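Local coordinates for protein phosphoribosylformylglycinamidine synthase 2 (Thermus thermophilus, PDB 3VIU) that belongs to the AIR synthase-related (PurM-like) family of synthase enzymes and is seen here with ADP and a magnesium ion bound, at residues A[191-201]-A[330-339]; A[21-30]-A[352-363]. All coordinates share one frame; numbering follows the deposited sequence.

Contact 1 (A[191-201]-A[330-339]); sequences ASLGRPIYYAG and DCVPVARTIP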
loop_
_atom_site.group_PDB
_atom_site.type_symbol
_atom_site.label_atom_id
_atom_site.label_comp_id
_atom_site.label_asym_id
_atom_site.label_seq_id
_atom_site.Cartn_x
_atom_site.Cartn_y
_atom_site.Cartn_z
ATOM N N ALA A 191 24.982 -6.079 11.018
ATOM C CA ALA A 191 25.626 -6.818 12.093
ATOM C C ALA A 191 27.138 -6.739 11.922
ATOM O O ALA A 191 27.646 -6.830 10.806
ATOM C CB ALA A 191 25.171 -8.274 12.067
ATOM N N SER A 192 27.857 -6.560 13.024
ATOM C CA SER A 192 29.315 -6.479 12.968
ATOM C C SER A 192 29.914 -7.855 13.209
ATOM O O SER A 192 29.229 -8.780 13.645
ATOM C CB SER A 192 29.847 -5.481 14.002
ATOM O OG SER A 192 29.431 -5.824 15.314
ATOM N N LEU A 193 31.198 -7.997 12.923
ATOM C CA LEU A 193 31.841 -9.283 13.102
ATOM C C LEU A 193 31.998 -9.669 14.565
ATOM O O LEU A 193 32.292 -8.826 15.406
ATOM C CB LEU A 193 33.202 -9.288 12.412
ATOM C CG LEU A 193 33.926 -10.632 12.424
ATOM C CD1 LEU A 193 32.970 -11.763 12.025
ATOM C CD2 LEU A 193 35.110 -10.545 11.480
ATOM N N GLY A 194 31.782 -10.945 14.864
ATOM C CA GLY A 194 31.928 -11.431 16.227
ATOM C C GLY A 194 30.755 -11.193 17.155
ATOM O O GLY A 194 30.911 -11.197 18.372
ATOM N N ARG A 195 29.572 -11.008 16.587
ATOM C CA ARG A 195 28.383 -10.750 17.386
ATOM C C ARG A 195 27.439 -11.941 17.436
ATOM O O ARG A 195 27.361 -12.730 16.497
ATOM C CB ARG A 195 27.618 -9.559 16.805
ATOM C CG ARG A 195 28.478 -8.348 16.515
ATOM C CD ARG A 195 29.154 -7.879 17.784
ATOM N NE ARG A 195 28.163 -7.665 18.825
ATOM C CZ ARG A 195 28.319 -8.042 20.085
ATOM N NH1 ARG A 195 29.432 -8.649 20.458
ATOM N NH2 ARG A 195 27.352 -7.827 20.963
ATOM N N PRO A 196 26.729 -12.107 18.552
ATOM C CA PRO A 196 25.793 -13.227 18.629
ATOM C C PRO A 196 24.479 -12.714 18.025
ATOM O O PRO A 196 24.256 -11.502 17.968
ATOM C CB PRO A 196 25.686 -13.474 20.126
ATOM C CG PRO A 196 25.804 -12.092 20.685
ATOM C CD PRO A 196 26.959 -11.525 19.885
ATOM N N ILE A 197 23.624 -13.617 17.562
ATOM C CA ILE A 197 22.344 -13.218 16.976
ATOM C C ILE A 197 21.214 -13.801 17.826
ATOM O O ILE A 197 21.108 -15.024 17.975
ATOM C CB ILE A 197 22.181 -13.759 15.540
ATOM C CG1 ILE A 197 23.463 -13.531 14.735
ATOM C CG2 ILE A 197 20.990 -13.101 14.881
ATOM C CD1 ILE A 197 23.889 -12.102 14.659
ATOM N N TYR A 198 20.371 -12.934 18.378
ATOM C CA TYR A 198 19.273 -13.398 19.214
ATOM C C TYR A 198 17.970 -13.663 18.468
ATOM O O TYR A 198 17.690 -13.068 17.424
ATOM C CB TYR A 198 19.026 -12.417 20.359
ATOM C CG TYR A 198 20.033 -12.526 21.480
ATOM C CD1 TYR A 198 21.384 -12.248 21.265
ATOM C CD2 TYR A 198 19.635 -12.888 22.763
ATOM C CE1 TYR A 198 22.309 -12.321 22.302
ATOM C CE2 TYR A 198 20.550 -12.965 23.809
ATOM C CZ TYR A 198 21.885 -12.679 23.573
ATOM O OH TYR A 198 22.788 -12.742 24.614
ATOM N N TYR A 199 17.188 -14.574 19.036
ATOM C CA TYR A 199 15.902 -15.003 18.507
ATOM C C TYR A 199 14.875 -14.743 19.596
ATOM O O TYR A 199 15.077 -15.148 20.744
ATOM C CB TYR A 199 15.970 -16.502 18.193
ATOM C CG TYR A 199 14.659 -17.209 17.899
ATOM C CD1 TYR A 199 13.616 -17.225 18.822
ATOM C CD2 TYR A 199 14.494 -17.926 16.716
ATOM C CE1 TYR A 199 12.441 -17.944 18.572
ATOM C CE2 TYR A 199 13.333 -18.643 16.456
ATOM C CZ TYR A 199 12.310 -18.652 17.383
ATOM O OH TYR A 199 11.162 -19.376 17.119
ATOM N N ALA A 200 13.782 -14.075 19.237
ATOM C CA ALA A 200 12.717 -13.776 20.188
ATOM C C ALA A 200 11.346 -13.928 19.543
ATOM O O ALA A 200 11.204 -13.772 18.337
ATOM C CB ALA A 200 12.881 -12.374 20.721
ATOM N N GLY A 201 10.342 -14.227 20.357
ATOM C CA GLY A 201 8.993 -14.400 19.841
ATOM C C GLY A 201 8.491 -15.830 19.949
ATOM O O GLY A 201 8.946 -16.586 20.796
ATOM N N ASP A 330 11.185 -14.284 26.131
ATOM C CA ASP A 330 12.491 -14.933 26.131
ATOM C C ASP A 330 13.258 -14.414 24.924
ATOM O O ASP A 330 12.696 -14.263 23.840
ATOM C CB ASP A 330 12.356 -16.453 25.996
ATOM C CG ASP A 330 11.349 -17.049 26.964
ATOM O OD1 ASP A 330 11.488 -16.821 28.188
ATOM O OD2 ASP A 330 10.419 -17.752 26.498
ATOM N N CYS A 331 14.541 -14.144 25.122
ATOM C CA CYS A 331 15.399 -13.658 24.055
ATOM C C CYS A 331 16.693 -14.459 24.162
ATOM O O CYS A 331 17.524 -14.190 25.025
ATOM C CB CYS A 331 15.669 -12.166 24.245
ATOM S SG CYS A 331 16.395 -11.333 22.809
ATOM N N VAL A 332 16.861 -15.441 23.282
ATOM C CA VAL A 332 18.035 -16.299 23.323
ATOM C C VAL A 332 18.945 -16.290 22.098
ATOM O O VAL A 332 18.486 -16.179 20.964
ATOM C CB VAL A 332 17.618 -17.758 23.599
ATOM C CG1 VAL A 332 16.847 -17.830 24.918
ATOM C CG2 VAL A 332 16.769 -18.297 22.446
ATOM N N PRO A 333 20.266 -16.401 22.326
ATOM C CA PRO A 333 21.262 -16.416 21.250
ATOM C C PRO A 333 21.070 -17.692 20.431
ATOM O O PRO A 333 20.983 -18.794 20.988
ATOM C CB PRO A 333 22.590 -16.386 22.007
ATOM C CG PRO A 333 22.265 -17.092 23.285
ATOM C CD PRO A 333 20.920 -16.504 23.644
ATOM N N VAL A 334 21.011 -17.537 19.111
ATOM C CA VAL A 334 20.773 -18.660 18.213
ATOM C C VAL A 334 21.839 -18.804 17.111
ATOM O O VAL A 334 21.968 -19.869 16.490
ATOM C CB VAL A 334 19.347 -18.509 17.588
ATOM C CG1 VAL A 334 19.428 -18.293 16.091
ATOM C CG2 VAL A 334 18.496 -19.699 17.940
ATOM N N ALA A 335 22.600 -17.737 16.879
ATOM C CA ALA A 335 23.646 -17.739 15.853
ATOM C C ALA A 335 24.705 -16.674 16.132
ATOM O O ALA A 335 24.593 -15.914 17.088
ATOM C CB ALA A 335 23.027 -17.512 14.462
ATOM N N ARG A 336 25.733 -16.629 15.295
ATOM C CA ARG A 336 26.809 -15.658 15.459
ATOM C C ARG A 336 27.373 -15.290 14.095
ATOM O O ARG A 336 27.241 -16.052 13.139
ATOM C CB ARG A 336 27.929 -16.245 16.324
ATOM C CG ARG A 336 28.530 -17.522 15.747
ATOM C CD ARG A 336 29.654 -18.060 16.618
ATOM N NE ARG A 336 30.966 -17.741 16.070
ATOM C CZ ARG A 336 31.625 -18.512 15.213
ATOM N NH1 ARG A 336 31.101 -19.659 14.803
ATOM N NH2 ARG A 336 32.807 -18.125 14.759
ATOM N N THR A 337 28.000 -14.124 14.005
ATOM C CA THR A 337 28.586 -13.697 12.743
ATOM C C THR A 337 29.997 -14.249 12.613
ATOM O O THR A 337 30.711 -14.395 13.605
ATOM C CB THR A 337 28.645 -12.152 12.625
ATOM O OG1 THR A 337 29.324 -11.603 13.765
ATOM C CG2 THR A 337 27.243 -11.571 12.530
ATOM N N ILE A 338 30.382 -14.565 11.381
ATOM C CA ILE A 338 31.707 -15.084 11.078
ATOM C C ILE A 338 32.232 -14.292 9.882
ATOM O O ILE A 338 31.454 -13.706 9.137
ATOM C CB ILE A 338 31.660 -16.598 10.724
ATOM C CG1 ILE A 338 30.708 -16.840 9.559
ATOM C CG2 ILE A 338 31.210 -17.411 11.932
ATOM C CD1 ILE A 338 30.639 -18.296 9.136
ATOM N N PRO A 339 33.559 -14.252 9.690
ATOM C CA PRO A 339 34.150 -13.513 8.567
ATOM C C PRO A 339 33.931 -14.151 7.191
ATOM O O PRO A 339 33.888 -13.456 6.176
ATOM C CB PRO A 339 35.625 -13.429 8.952
ATOM C CG PRO A 339 35.842 -14.711 9.697
ATOM C CD PRO A 339 34.607 -14.790 10.575
HETATM O O HOH W 1 12.914 -16.639 22.535
HETATM O O HOH W 2 10.272 -14.217 23.121
#
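Thr-337 sets OG1 between its own backbone N and carbonyl carbon (chi1 54°), which carries the hydroxyl into the turn 192-195. Thr-337 OG1 donates to Ser-192 O at 2.8 Å, in the carbonyl plane and on a lone pair. Thr-337 OG1 also accepts from Arg-195 N at 2.9 Å, nearly straight (165°). Ser-192 to Arg-195 is a type II beta turn, so one side-chain oxygen joins the carbonyl and the N-H at its two ends. The other branch, Thr-337 CG2, meets Ala-191 CB at 3.9 Å. From within the turn, Leu-193 CD1 touches Pro-339 CD at 3.7 Å.

Tyr-198 has CG anti to its carbonyl carbon (chi1 -77°), and its ring lies alongside Pro-333. Pro-333 CB stands over the ring face, 4.2 Å from the centroid of the Tyr-198 ring, in a CH-pi contact. Cys-331 O is at the ring edge, in plane, 3.4 Å from Tyr-198 CD2. Cys-331 SG approaches the same ring obliquely. The Tyr-198 OH bonds to Glu-321 on helix 317-326.

Strands 196-201 and 331-338 are antiparallel neighbours inside the mixed sheet of the AIR synthase-related C-terminal domain. Their pairing holds a classic beta bulge, with Val-334 and Ala-335 both opposite Ile-197. Ile-197 O accepts from Val-334 N at 2.8 Å and, less closely, from Ala-335 N at 3.3 Å. Ile-197 and Ala-335 put their side chains on one face, where Val-280 and Leu-282 of strand 279-283 also touch Ala-335. At the far end a water donates to both Tyr-199 O and Asp-330 O.

Contact 2 (A[21-30]-A[352-363]); sequences RLGREPNRVE and VAEVPTEALAEA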
loop_
_atom_site.group_PDB
_atom_site.type_symbol
_atom_site.label_atom_id
_atom_site.label_comp_id
_atom_site.label_asym_id
_atom_site.label_seq_id
_atom_site.Cartn_x
_atom_site.Cartn_y
_atom_site.Cartn_z
ATOM N N ARG A 21 28.015 -22.030 -8.552
ATOM C CA ARG A 21 28.189 -20.991 -7.542
ATOM C C ARG A 21 28.734 -21.660 -6.284
ATOM O O ARG A 21 29.358 -21.009 -5.447
ATOM C CB ARG A 21 26.858 -20.321 -7.195
ATOM C CG ARG A 21 26.150 -19.615 -8.340
ATOM C CD ARG A 21 26.747 -18.258 -8.676
ATOM N NE ARG A 21 25.707 -17.385 -9.211
ATOM C CZ ARG A 21 24.715 -16.881 -8.481
ATOM N NH1 ARG A 21 24.640 -17.155 -7.187
ATOM N NH2 ARG A 21 23.778 -16.130 -9.045
ATOM N N LEU A 22 28.479 -22.960 -6.151
ATOM C CA LEU A 22 28.939 -23.727 -4.997
ATOM C C LEU A 22 30.188 -24.538 -5.328
ATOM O O LEU A 22 30.856 -25.048 -4.431
ATOM C CB LEU A 22 27.855 -24.700 -4.519
ATOM C CG LEU A 22 26.470 -24.198 -4.114
ATOM C CD1 LEU A 22 25.649 -25.376 -3.623
ATOM C CD2 LEU A 22 26.583 -23.147 -3.029
ATOM N N GLY A 23 30.495 -24.663 -6.616
ATOM C CA GLY A 23 31.651 -25.443 -7.018
ATOM C C GLY A 23 31.417 -26.904 -6.677
ATOM O O GLY A 23 32.354 -27.700 -6.612
ATOM N N ARG A 24 30.150 -27.241 -6.450
ATOM C CA ARG A 24 29.731 -28.598 -6.108
ATOM C C ARG A 24 28.204 -28.647 -6.108
ATOM O O ARG A 24 27.545 -27.615 -6.245
ATOM C CB ARG A 24 30.239 -28.984 -4.716
ATOM C CG ARG A 24 29.496 -28.292 -3.579
ATOM C CD ARG A 24 29.912 -28.819 -2.214
ATOM N NE ARG A 24 28.971 -28.414 -1.174
ATOM C CZ ARG A 24 28.758 -27.156 -0.804
ATOM N NH1 ARG A 24 29.424 -26.169 -1.393
ATOM N NH2 ARG A 24 27.873 -26.884 0.148
ATOM N N GLU A 25 27.645 -29.844 -5.954
ATOM C CA GLU A 25 26.196 -30.004 -5.914
ATOM C C GLU A 25 25.692 -29.885 -4.482
ATOM O O GLU A 25 26.271 -30.453 -3.558
ATOM C CB GLU A 25 25.783 -31.359 -6.485
ATOM C CG GLU A 25 25.948 -31.468 -7.987
ATOM C CD GLU A 25 25.431 -32.784 -8.523
ATOM O OE1 GLU A 25 25.956 -33.839 -8.102
ATOM O OE2 GLU A 25 24.501 -32.761 -9.360
ATOM N N PRO A 26 24.594 -29.148 -4.283
ATOM C CA PRO A 26 24.011 -28.954 -2.956
ATOM C C PRO A 26 23.349 -30.229 -2.456
ATOM O O PRO A 26 22.839 -31.011 -3.255
ATOM C CB PRO A 26 22.991 -27.854 -3.203
ATOM C CG PRO A 26 22.461 -28.235 -4.553
ATOM C CD PRO A 26 23.738 -28.540 -5.320
ATOM N N ASN A 27 23.357 -30.446 -1.144
ATOM C CA ASN A 27 22.705 -31.628 -0.595
ATOM C C ASN A 27 21.209 -31.348 -0.631
ATOM O O ASN A 27 20.788 -30.313 -1.158
ATOM C CB ASN A 27 23.164 -31.906 0.841
ATOM C CG ASN A 27 23.114 -30.677 1.728
ATOM O OD1 ASN A 27 22.194 -29.864 1.636
ATOM N ND2 ASN A 27 24.097 -30.546 2.607
ATOM N N ARG A 28 20.402 -32.249 -0.082
ATOM C CA ARG A 28 18.957 -32.050 -0.088
ATOM C C ARG A 28 18.555 -30.726 0.581
ATOM O O ARG A 28 17.822 -29.925 -0.001
ATOM C CB ARG A 28 18.258 -33.215 0.612
ATOM C CG ARG A 28 16.743 -33.106 0.598
ATOM C CD ARG A 28 16.085 -34.101 1.538
ATOM N NE ARG A 28 14.687 -33.752 1.789
ATOM C CZ ARG A 28 13.733 -33.751 0.859
ATOM N NH1 ARG A 28 14.017 -34.085 -0.398
ATOM N NH2 ARG A 28 12.492 -33.409 1.181
ATOM N N VAL A 29 19.037 -30.499 1.799
ATOM C CA VAL A 29 18.714 -29.277 2.531
ATOM C C VAL A 29 19.058 -28.020 1.732
ATOM O O VAL A 29 18.208 -27.151 1.530
ATOM C CB VAL A 29 19.455 -29.229 3.887
ATOM C CG1 VAL A 29 19.247 -27.878 4.549
ATOM C CG2 VAL A 29 18.951 -30.340 4.791
ATOM N N GLU A 30 20.307 -27.930 1.284
ATOM C CA GLU A 30 20.756 -26.784 0.506
ATOM C C GLU A 30 19.875 -26.564 -0.726
ATOM O O GLU A 30 19.581 -25.423 -1.099
ATOM C CB GLU A 30 22.221 -26.982 0.097
ATOM C CG GLU A 30 23.182 -26.917 1.279
ATOM C CD GLU A 30 24.610 -27.279 0.920
ATOM O OE1 GLU A 30 25.522 -26.910 1.694
ATOM O OE2 GLU A 30 24.822 -27.938 -0.123
ATOM N N VAL A 352 24.989 -29.199 8.380
ATOM C CA VAL A 352 23.968 -29.674 7.451
ATOM C C VAL A 352 23.788 -28.787 6.219
ATOM O O VAL A 352 23.001 -29.100 5.325
ATOM C CB VAL A 352 22.607 -29.804 8.156
ATOM C CG1 VAL A 352 22.674 -30.885 9.222
ATOM C CG2 VAL A 352 22.218 -28.474 8.775
ATOM N N ALA A 353 24.514 -27.676 6.183
ATOM C CA ALA A 353 24.437 -26.761 5.057
ATOM C C ALA A 353 25.445 -25.636 5.206
ATOM O O ALA A 353 25.682 -25.129 6.306
ATOM C CB ALA A 353 23.031 -26.188 4.933
ATOM N N GLU A 354 26.032 -25.245 4.085
ATOM C CA GLU A 354 27.017 -24.181 4.073
ATOM C C GLU A 354 27.101 -23.645 2.660
ATOM O O GLU A 354 27.922 -24.087 1.855
ATOM C CB GLU A 354 28.378 -24.714 4.524
ATOM C CG GLU A 354 29.516 -23.729 4.342
ATOM C CD GLU A 354 30.769 -24.149 5.072
ATOM O OE1 GLU A 354 30.827 -23.966 6.310
ATOM O OE2 GLU A 354 31.690 -24.669 4.405
ATOM N N VAL A 355 26.237 -22.689 2.354
ATOM C CA VAL A 355 26.220 -22.117 1.025
ATOM C C VAL A 355 26.657 -20.668 1.101
ATOM O O VAL A 355 26.411 -19.989 2.099
ATOM C CB VAL A 355 24.812 -22.208 0.419
ATOM C CG1 VAL A 355 24.244 -23.601 0.657
ATOM C CG2 VAL A 355 23.911 -21.163 1.026
ATOM N N PRO A 356 27.346 -20.181 0.060
ATOM C CA PRO A 356 27.792 -18.786 0.075
ATOM C C PRO A 356 26.586 -17.845 0.154
ATOM O O PRO A 356 25.561 -18.091 -0.481
ATOM C CB PRO A 356 28.557 -18.658 -1.244
ATOM C CG PRO A 356 29.111 -20.036 -1.436
ATOM C CD PRO A 356 27.940 -20.916 -1.069
ATOM N N THR A 357 26.718 -16.781 0.943
ATOM C CA THR A 357 25.650 -15.804 1.111
ATOM C C THR A 357 25.227 -15.210 -0.232
ATOM O O THR A 357 24.038 -15.167 -0.550
ATOM C CB THR A 357 26.088 -14.659 2.047
ATOM O OG1 THR A 357 27.245 -14.013 1.502
ATOM C CG2 THR A 357 26.426 -15.199 3.426
ATOM N N GLU A 358 26.198 -14.763 -1.022
ATOM C CA GLU A 358 25.902 -14.179 -2.330
ATOM C C GLU A 358 25.059 -15.108 -3.199
ATOM O O GLU A 358 24.126 -14.672 -3.871
ATOM C CB GLU A 358 27.190 -13.856 -3.086
ATOM C CG GLU A 358 26.925 -13.173 -4.417
ATOM C CD GLU A 358 28.128 -13.163 -5.330
ATOM O OE1 GLU A 358 28.508 -14.246 -5.822
ATOM O OE2 GLU A 358 28.692 -12.073 -5.552
ATOM N N ALA A 359 25.403 -16.391 -3.186
ATOM C CA ALA A 359 24.690 -17.378 -3.982
ATOM C C ALA A 359 23.216 -17.435 -3.615
ATOM O O ALA A 359 22.357 -17.686 -4.466
ATOM C CB ALA A 359 25.327 -18.758 -3.792
ATOM N N LEU A 360 22.930 -17.185 -2.342
ATOM C CA LEU A 360 21.566 -17.235 -1.840
ATOM C C LEU A 360 20.766 -15.938 -1.993
ATOM O O LEU A 360 19.556 -15.980 -2.198
ATOM C CB LEU A 360 21.599 -17.661 -0.369
ATOM C CG LEU A 360 20.621 -18.751 0.068
ATOM C CD1 LEU A 360 20.540 -19.868 -0.971
ATOM C CD2 LEU A 360 21.079 -19.297 1.397
ATOM N N ALA A 361 21.440 -14.794 -1.914
ATOM C CA ALA A 361 20.772 -13.500 -2.004
ATOM C C ALA A 361 20.749 -12.855 -3.385
ATOM O O ALA A 361 19.909 -11.992 -3.654
ATOM C CB ALA A 361 21.399 -12.529 -1.003
ATOM N N GLU A 362 21.667 -13.254 -4.257
ATOM C CA GLU A 362 21.726 -12.671 -5.593
ATOM C C GLU A 362 21.407 -13.674 -6.686
ATOM O O GLU A 362 22.303 -14.168 -7.372
ATOM C CB GLU A 362 23.105 -12.058 -5.834
ATOM C CG GLU A 362 23.403 -10.866 -4.931
ATOM C CD GLU A 362 24.749 -10.219 -5.227
ATOM O OE1 GLU A 362 24.970 -9.808 -6.391
ATOM O OE2 GLU A 362 25.584 -10.120 -4.298
ATOM N N ALA A 363 20.117 -13.960 -6.845
ATOM C CA ALA A 363 19.642 -14.904 -7.848
ATOM C C ALA A 363 19.609 -14.285 -9.246
ATOM O O ALA A 363 19.602 -13.062 -9.403
ATOM C CB ALA A 363 18.253 -15.407 -7.470
#
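The guanidinium groups of Arg-21 and Arg-24 both meet segment 352-363 with their edges. Ala-359 CA lies in the plane of the Arg-21 group, 3.2 Å from Arg-21 NH1. Arg-21 NH2 donates to Glu-362 O at 3.0 Å; this oxygen is tilted 22° from the guanidinium plane. At the Arg-24 edge, Glu-30 OE1 lies in plane and forms a salt bridge with Arg-24 NH2 at 2.8 Å. Arg-24 NH2 also gives a longer bond, 3.3 Å, to Glu-354 O, from above that carbonyl plane.

The contact joins the N-terminal linker domain to edge strand 350-356 of an AIR synthase-related sheet and to the helix 357-361 after it. On the linker side, helix 28-37 begins with a capping box. Asn-27 OD1 accepts from Glu-30 N at 2.7 Å, nearly along the C=O axis. In return Glu-30 OE2 accepts from Asn-27 N at 3.1 Å, on its anti side and out of the carboxylate plane. Asn-27 ND2 also reaches Val-352 O, through a long, bent bond.

Glu-30 serves both the cap and the strand: OE2 takes the Asn-27 N-H, and OE1 takes Arg-24 and the Glu-354 N-H. Its CG is anti to the carbonyl carbon (chi1 -69°) and the chain beyond is extended, which takes the carboxylate to the strand. The Arg-24 charge would be expected to favour the ionised form. The Glu-354 carboxylate has its own partner in Arg-344. Between the polar groups, Leu-22 CD2 packs on Val-355 and Pro-356, and Glu-30 CG touches Val-355 CG1 at 3.5 Å. OE1 uses its anti lone pair for the strand, with Glu-354 N 3.0 Å from Glu-30 OE1 and an N-H...O angle of 168°.

In the fold
Contacts 1 and 2 reach the same seven-stranded sheet. Contact 1 pairs two inner strands, while contact 2 lies on edge strand 350-356. Strands 279-283 and 342-347 come between them. The contact centres are 21 Å apart, and the nearest atoms of the two contacts are about 6 Å apart, so they do not meet directly. Both segments of contact 1 fall, in sequence, between the two segments of contact 2. Their centres lie on the same side of the chain's centre, about 32 and 34 Å from it. In contact 2 the Ala-363 side chain is about 12 Å from the bound ADP. Neither contact contains a residue of the ADP pocket or of the magnesium site.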